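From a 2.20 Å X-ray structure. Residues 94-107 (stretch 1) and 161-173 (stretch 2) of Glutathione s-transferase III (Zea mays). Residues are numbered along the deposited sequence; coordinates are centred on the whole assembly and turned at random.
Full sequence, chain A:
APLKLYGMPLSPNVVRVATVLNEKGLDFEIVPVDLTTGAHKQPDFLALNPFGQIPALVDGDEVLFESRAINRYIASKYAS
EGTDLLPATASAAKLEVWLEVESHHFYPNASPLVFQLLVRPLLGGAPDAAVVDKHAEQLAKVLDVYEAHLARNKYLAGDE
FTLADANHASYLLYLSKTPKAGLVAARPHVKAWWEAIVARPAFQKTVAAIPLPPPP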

# COMPACT_ATOMS: atom_id res chain seq x y z
N LYS A 94 -26.26 -15.33 -20.11
CA LYS A 94 -25.19 -15.96 -19.35
C LYS A 94 -23.84 -15.77 -20.01
O LYS A 94 -22.82 -15.55 -19.35
CB LYS A 94 -25.45 -17.45 -19.19
CG LYS A 94 -26.55 -17.79 -18.24
CD LYS A 94 -26.67 -19.30 -18.06
CE LYS A 94 -27.75 -19.64 -17.06
NZ LYS A 94 -27.97 -21.11 -17.10
N LEU A 95 -23.81 -15.89 -21.33
CA LEU A 95 -22.56 -15.73 -22.02
C LEU A 95 -21.92 -14.34 -21.78
O LEU A 95 -20.72 -14.27 -21.53
CB LEU A 95 -22.74 -15.98 -23.50
CG LEU A 95 -21.39 -15.88 -24.23
CD1 LEU A 95 -20.42 -16.95 -23.75
CD2 LEU A 95 -21.63 -16.00 -25.70
N GLU A 96 -22.70 -13.27 -21.86
CA GLU A 96 -22.19 -11.91 -21.66
C GLU A 96 -21.80 -11.65 -20.19
O GLU A 96 -20.78 -11.01 -19.91
CB GLU A 96 -23.19 -10.86 -22.14
CG GLU A 96 -23.61 -10.98 -23.59
CD GLU A 96 -22.51 -10.70 -24.59
OE1 GLU A 96 -21.38 -10.30 -24.22
OE2 GLU A 96 -22.79 -10.90 -25.79
N VAL A 97 -22.61 -12.16 -19.26
CA VAL A 97 -22.34 -12.01 -17.85
C VAL A 97 -21.04 -12.71 -17.45
O VAL A 97 -20.19 -12.09 -16.86
CB VAL A 97 -23.51 -12.53 -17.03
CG1 VAL A 97 -23.14 -12.61 -15.58
CG2 VAL A 97 -24.69 -11.58 -17.19
N TRP A 98 -20.82 -13.96 -17.86
CA TRP A 98 -19.61 -14.67 -17.49
C TRP A 98 -18.33 -14.23 -18.18
O TRP A 98 -17.24 -14.62 -17.72
CB TRP A 98 -19.79 -16.20 -17.57
CG TRP A 98 -20.69 -16.62 -16.50
CD1 TRP A 98 -22.05 -16.64 -16.56
CD2 TRP A 98 -20.35 -16.83 -15.13
NE1 TRP A 98 -22.58 -16.80 -15.31
CE2 TRP A 98 -21.55 -16.93 -14.41
CE3 TRP A 98 -19.13 -16.93 -14.44
CZ2 TRP A 98 -21.59 -17.13 -13.01
CZ3 TRP A 98 -19.17 -17.12 -13.05
CH2 TRP A 98 -20.39 -17.21 -12.36
N LEU A 99 -18.46 -13.46 -19.26
CA LEU A 99 -17.29 -12.91 -20.00
C LEU A 99 -16.76 -11.77 -19.16
O LEU A 99 -15.57 -11.55 -19.10
CB LEU A 99 -17.66 -12.38 -21.39
CG LEU A 99 -17.76 -13.44 -22.48
CD1 LEU A 99 -18.52 -12.89 -23.71
CD2 LEU A 99 -16.37 -14.00 -22.82
N GLU A 100 -17.68 -10.99 -18.60
CA GLU A 100 -17.33 -9.90 -17.73
C GLU A 100 -16.88 -10.40 -16.34
O GLU A 100 -15.94 -9.84 -15.73
CB GLU A 100 -18.52 -8.98 -17.61
CG GLU A 100 -18.59 -8.06 -18.73
CD GLU A 100 -17.42 -7.07 -18.69
OE1 GLU A 100 -17.42 -6.19 -17.80
OE2 GLU A 100 -16.50 -7.18 -19.53
N VAL A 101 -17.53 -11.44 -15.81
CA VAL A 101 -17.12 -11.97 -14.51
C VAL A 101 -15.64 -12.37 -14.56
O VAL A 101 -14.87 -12.08 -13.64
CB VAL A 101 -18.01 -13.17 -14.06
CG1 VAL A 101 -17.42 -13.83 -12.82
CG2 VAL A 101 -19.40 -12.69 -13.75
N GLU A 102 -15.23 -13.01 -15.65
CA GLU A 102 -13.85 -13.45 -15.83
C GLU A 102 -12.89 -12.25 -15.84
O GLU A 102 -11.82 -12.29 -15.24
CB GLU A 102 -13.69 -14.25 -17.13
CG GLU A 102 -12.29 -14.80 -17.43
CD GLU A 102 -11.36 -13.82 -18.17
OE1 GLU A 102 -11.80 -13.20 -19.14
OE2 GLU A 102 -10.18 -13.66 -17.79
N SER A 103 -13.32 -11.19 -16.52
CA SER A 103 -12.56 -9.98 -16.70
C SER A 103 -12.42 -9.19 -15.42
O SER A 103 -11.33 -8.69 -15.12
CB SER A 103 -13.30 -9.13 -17.72
OG SER A 103 -12.45 -8.23 -18.38
N HIS A 104 -13.51 -9.10 -14.66
CA HIS A 104 -13.51 -8.34 -13.43
C HIS A 104 -13.38 -9.04 -12.12
O HIS A 104 -13.13 -8.38 -11.10
CB HIS A 104 -14.74 -7.46 -13.39
CG HIS A 104 -14.79 -6.52 -14.54
ND1 HIS A 104 -13.70 -5.76 -14.90
CD2 HIS A 104 -15.73 -6.33 -15.49
CE1 HIS A 104 -13.96 -5.13 -16.03
NE2 HIS A 104 -15.19 -5.46 -16.42
N HIS A 105 -13.57 -10.35 -12.09
CA HIS A 105 -13.46 -11.07 -10.83
C HIS A 105 -12.45 -12.15 -10.78
O HIS A 105 -11.80 -12.34 -9.76
CB HIS A 105 -14.79 -11.65 -10.44
CG HIS A 105 -15.77 -10.61 -10.10
ND1 HIS A 105 -16.65 -10.10 -11.02
CD2 HIS A 105 -15.93 -9.89 -8.97
CE1 HIS A 105 -17.31 -9.11 -10.47
NE2 HIS A 105 -16.90 -8.96 -9.22
N PHE A 106 -12.32 -12.88 -11.86
CA PHE A 106 -11.38 -13.97 -11.91
C PHE A 106 -10.00 -13.43 -12.25
O PHE A 106 -9.05 -13.56 -11.47
CB PHE A 106 -11.87 -15.03 -12.91
CG PHE A 106 -10.94 -16.19 -13.08
CD1 PHE A 106 -10.97 -17.27 -12.19
CD2 PHE A 106 -9.97 -16.19 -14.07
CE1 PHE A 106 -10.04 -18.32 -12.29
CE2 PHE A 106 -9.03 -17.23 -14.18
CZ PHE A 106 -9.07 -18.30 -13.28
N TYR A 107 -9.90 -12.77 -13.39
CA TYR A 107 -8.60 -12.28 -13.81
C TYR A 107 -7.83 -11.44 -12.79
O TYR A 107 -6.72 -11.80 -12.39
CB TYR A 107 -8.69 -11.54 -15.17
CG TYR A 107 -7.34 -11.04 -15.65
CD1 TYR A 107 -6.37 -11.93 -16.06
CD2 TYR A 107 -7.03 -9.69 -15.60
CE1 TYR A 107 -5.09 -11.51 -16.41
CE2 TYR A 107 -5.73 -9.24 -15.96
CZ TYR A 107 -4.76 -10.16 -16.36
OH TYR A 107 -3.45 -9.80 -16.70
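Stretch 2, residues 161-173: FTLADANHASYLL

No direct hydrogen bond joins the two stretches, although together they bury 665 Å² of surface; the polar link between them is a single water. That water donates to Leu99 O at 2.7 Å and to Glu102 OE1 at 2.6 Å, and accepts from Asn167 ND2 at 2.9 Å, so it ties a backbone carbonyl and a carboxylate of stretch 1 to the side-chain amide of stretch 2. Everything else across the contact is packing.

Stretch 1 is helical throughout and belongs to a longer helix. Its regular pattern widens at residues 102-106 into a pi-type turn, visible in the bonds Phe106 N to Val101 O (3.2 Å) and Tyr107 N to Glu102 O (2.7 Å), each spanning five residues. Stretch 2 is less uniform. Phe161 and Thr162 are extended, with phi/psi of -74/125° and -127/-174°. Thr162 then caps a helix that begins at Leu163: its OG1 accepts a weak bond from Ala164 N at 3.5 Å, while its own N donates to Asp165 OD1 at 3.0 Å, a nearly straight bond at 177°. A second helical segment, which includes residues 169-173, continues beyond the stretch. Its axis runs in broadly the same direction as that of stretch 1, with a crossing angle of 26° and a closest approach of 11.9 Å.

The CA register follows this common direction. Leu99 lies nearest Ala164 at 5.0 Å between CA atoms, Glu102 nearest His168 at 6.9 Å, and Tyr107 nearest Tyr171 at 7.7 Å; the backbones are thus closest at the small alanine and farther apart where rings fill the space. Around Ala164, Leu95 CD1 reaches Ala164 CB at 3.7 Å and Thr162 OG1 at 3.1 Å. Leu99 CD2 approaches Ala164 CA at 3.7 Å, and the same methyl lies 4.0 Å from Leu163 CG. Trp98 contributes its CB, 4.2 Å from Ala164 CB, whereas the end of its side chain leads away.

His168 occupies the middle of the contact. Within its own stretch, His168 ND1 donates to Ala164 O at 2.8 Å, a bond that helps fix the imidazole. Glu102 CG sits over one face of that ring, 3.4 Å from its centroid and 13° off the normal, the geometry of a CH-pi contact. The imidazole also turns its edge toward the face of Phe106: the centroids are 4.8 Å apart, the planes meet at 58°, and His168 CD2 is 3.6 Å from Phe106 CD2.

Phe106 extends this packing toward the later residues. Its CE2 meets Tyr171 CB at 3.7 Å near the phenyl plane, and its CZ lies 3.9 Å from Leu172 CD2. Finally, Tyr107 directs its edge toward the face of Tyr171 in an offset arrangement, with centroids 5.1 Å apart, planes at 83°, and Tyr107 CE1 only 3.3 Å from Tyr171 CE2. The near-perpendicular planes rule out parallel stacking here.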

# COMPACT_ATOMS: atom_id res chain seq x y z
N PHE A 161 -19.49 -25.48 -24.39
CA PHE A 161 -18.26 -24.76 -24.15
C PHE A 161 -18.29 -23.53 -25.07
O PHE A 161 -18.56 -23.65 -26.28
CB PHE A 161 -17.09 -25.70 -24.47
CG PHE A 161 -15.75 -25.04 -24.45
CD1 PHE A 161 -15.24 -24.44 -25.61
CD2 PHE A 161 -14.95 -25.10 -23.32
CE1 PHE A 161 -13.97 -23.93 -25.64
CE2 PHE A 161 -13.64 -24.58 -23.34
CZ PHE A 161 -13.15 -24.00 -24.49
N THR A 162 -18.12 -22.35 -24.48
CA THR A 162 -18.14 -21.13 -25.25
C THR A 162 -16.88 -20.32 -24.96
O THR A 162 -15.96 -20.80 -24.30
CB THR A 162 -19.40 -20.26 -24.93
OG1 THR A 162 -19.38 -19.86 -23.55
CG2 THR A 162 -20.69 -21.03 -25.22
N LEU A 163 -16.85 -19.11 -25.52
CA LEU A 163 -15.75 -18.18 -25.35
C LEU A 163 -15.55 -17.90 -23.85
O LEU A 163 -14.41 -17.81 -23.37
CB LEU A 163 -16.08 -16.88 -26.09
CG LEU A 163 -15.01 -15.79 -26.16
CD1 LEU A 163 -13.77 -16.30 -26.92
CD2 LEU A 163 -15.59 -14.55 -26.82
N ALA A 164 -16.65 -17.79 -23.12
CA ALA A 164 -16.59 -17.55 -21.68
C ALA A 164 -15.66 -18.53 -20.97
O ALA A 164 -14.83 -18.11 -20.16
CB ALA A 164 -17.99 -17.58 -21.06
N ASP A 165 -15.72 -19.82 -21.33
CA ASP A 165 -14.85 -20.83 -20.67
C ASP A 165 -13.41 -20.77 -21.15
O ASP A 165 -12.48 -20.89 -20.35
CB ASP A 165 -15.38 -22.27 -20.86
CG ASP A 165 -16.87 -22.38 -20.62
OD1 ASP A 165 -17.61 -22.15 -21.57
OD2 ASP A 165 -17.34 -22.65 -19.50
N ALA A 166 -13.24 -20.56 -22.46
CA ALA A 166 -11.94 -20.55 -23.08
C ALA A 166 -11.04 -19.42 -22.54
O ALA A 166 -9.81 -19.61 -22.41
CB ALA A 166 -12.10 -20.45 -24.62
N ASN A 167 -11.66 -18.28 -22.21
CA ASN A 167 -10.94 -17.12 -21.69
C ASN A 167 -10.32 -17.39 -20.32
O ASN A 167 -9.38 -16.70 -19.90
CB ASN A 167 -11.85 -15.89 -21.65
CG ASN A 167 -11.87 -15.13 -22.98
OD1 ASN A 167 -11.10 -15.42 -23.89
ND2 ASN A 167 -12.71 -14.12 -23.07
N HIS A 168 -10.78 -18.45 -19.66
CA HIS A 168 -10.28 -18.83 -18.35
C HIS A 168 -9.15 -19.78 -18.43
O HIS A 168 -8.35 -19.83 -17.52
CB HIS A 168 -11.34 -19.55 -17.56
CG HIS A 168 -12.40 -18.65 -17.00
ND1 HIS A 168 -13.49 -18.25 -17.72
CD2 HIS A 168 -12.54 -18.13 -15.76
CE1 HIS A 168 -14.27 -17.52 -16.96
NE2 HIS A 168 -13.73 -17.44 -15.75
N ALA A 169 -9.07 -20.57 -19.49
CA ALA A 169 -8.07 -21.62 -19.57
C ALA A 169 -6.60 -21.40 -19.24
O ALA A 169 -6.01 -22.22 -18.51
CB ALA A 169 -8.21 -22.37 -20.86
N SER A 170 -5.98 -20.33 -19.77
CA SER A 170 -4.56 -20.09 -19.51
C SER A 170 -4.29 -19.80 -18.06
O SER A 170 -3.33 -20.31 -17.51
CB SER A 170 -3.97 -19.01 -20.41
OG SER A 170 -4.52 -17.76 -20.16
N TYR A 171 -5.14 -19.01 -17.43
CA TYR A 171 -4.94 -18.71 -16.03
C TYR A 171 -5.26 -19.88 -15.10
O TYR A 171 -4.59 -20.03 -14.08
CB TYR A 171 -5.60 -17.41 -15.63
CG TYR A 171 -4.64 -16.24 -15.82
CD1 TYR A 171 -3.70 -15.90 -14.84
CD2 TYR A 171 -4.64 -15.48 -17.00
CE1 TYR A 171 -2.81 -14.85 -15.02
CE2 TYR A 171 -3.74 -14.41 -17.19
CZ TYR A 171 -2.84 -14.12 -16.18
OH TYR A 171 -1.97 -13.05 -16.33
N LEU A 172 -6.20 -20.75 -15.47
CA LEU A 172 -6.49 -21.93 -14.66
C LEU A 172 -5.25 -22.84 -14.73
O LEU A 172 -4.82 -23.42 -13.73
CB LEU A 172 -7.73 -22.67 -15.18
CG LEU A 172 -9.10 -22.15 -14.76
CD1 LEU A 172 -10.11 -23.01 -15.45
CD2 LEU A 172 -9.32 -22.19 -13.25
N LEU A 173 -4.68 -22.92 -15.93
CA LEU A 173 -3.48 -23.71 -16.19
C LEU A 173 -2.34 -23.24 -15.29
O LEU A 173 -1.76 -24.03 -14.55
CB LEU A 173 -3.09 -23.59 -17.67
CG LEU A 173 -1.99 -24.47 -18.24
CD1 LEU A 173 -0.62 -23.90 -17.94
CD2 LEU A 173 -2.11 -25.89 -17.70
O HOH W 1 -13.85 -12.76 -20.75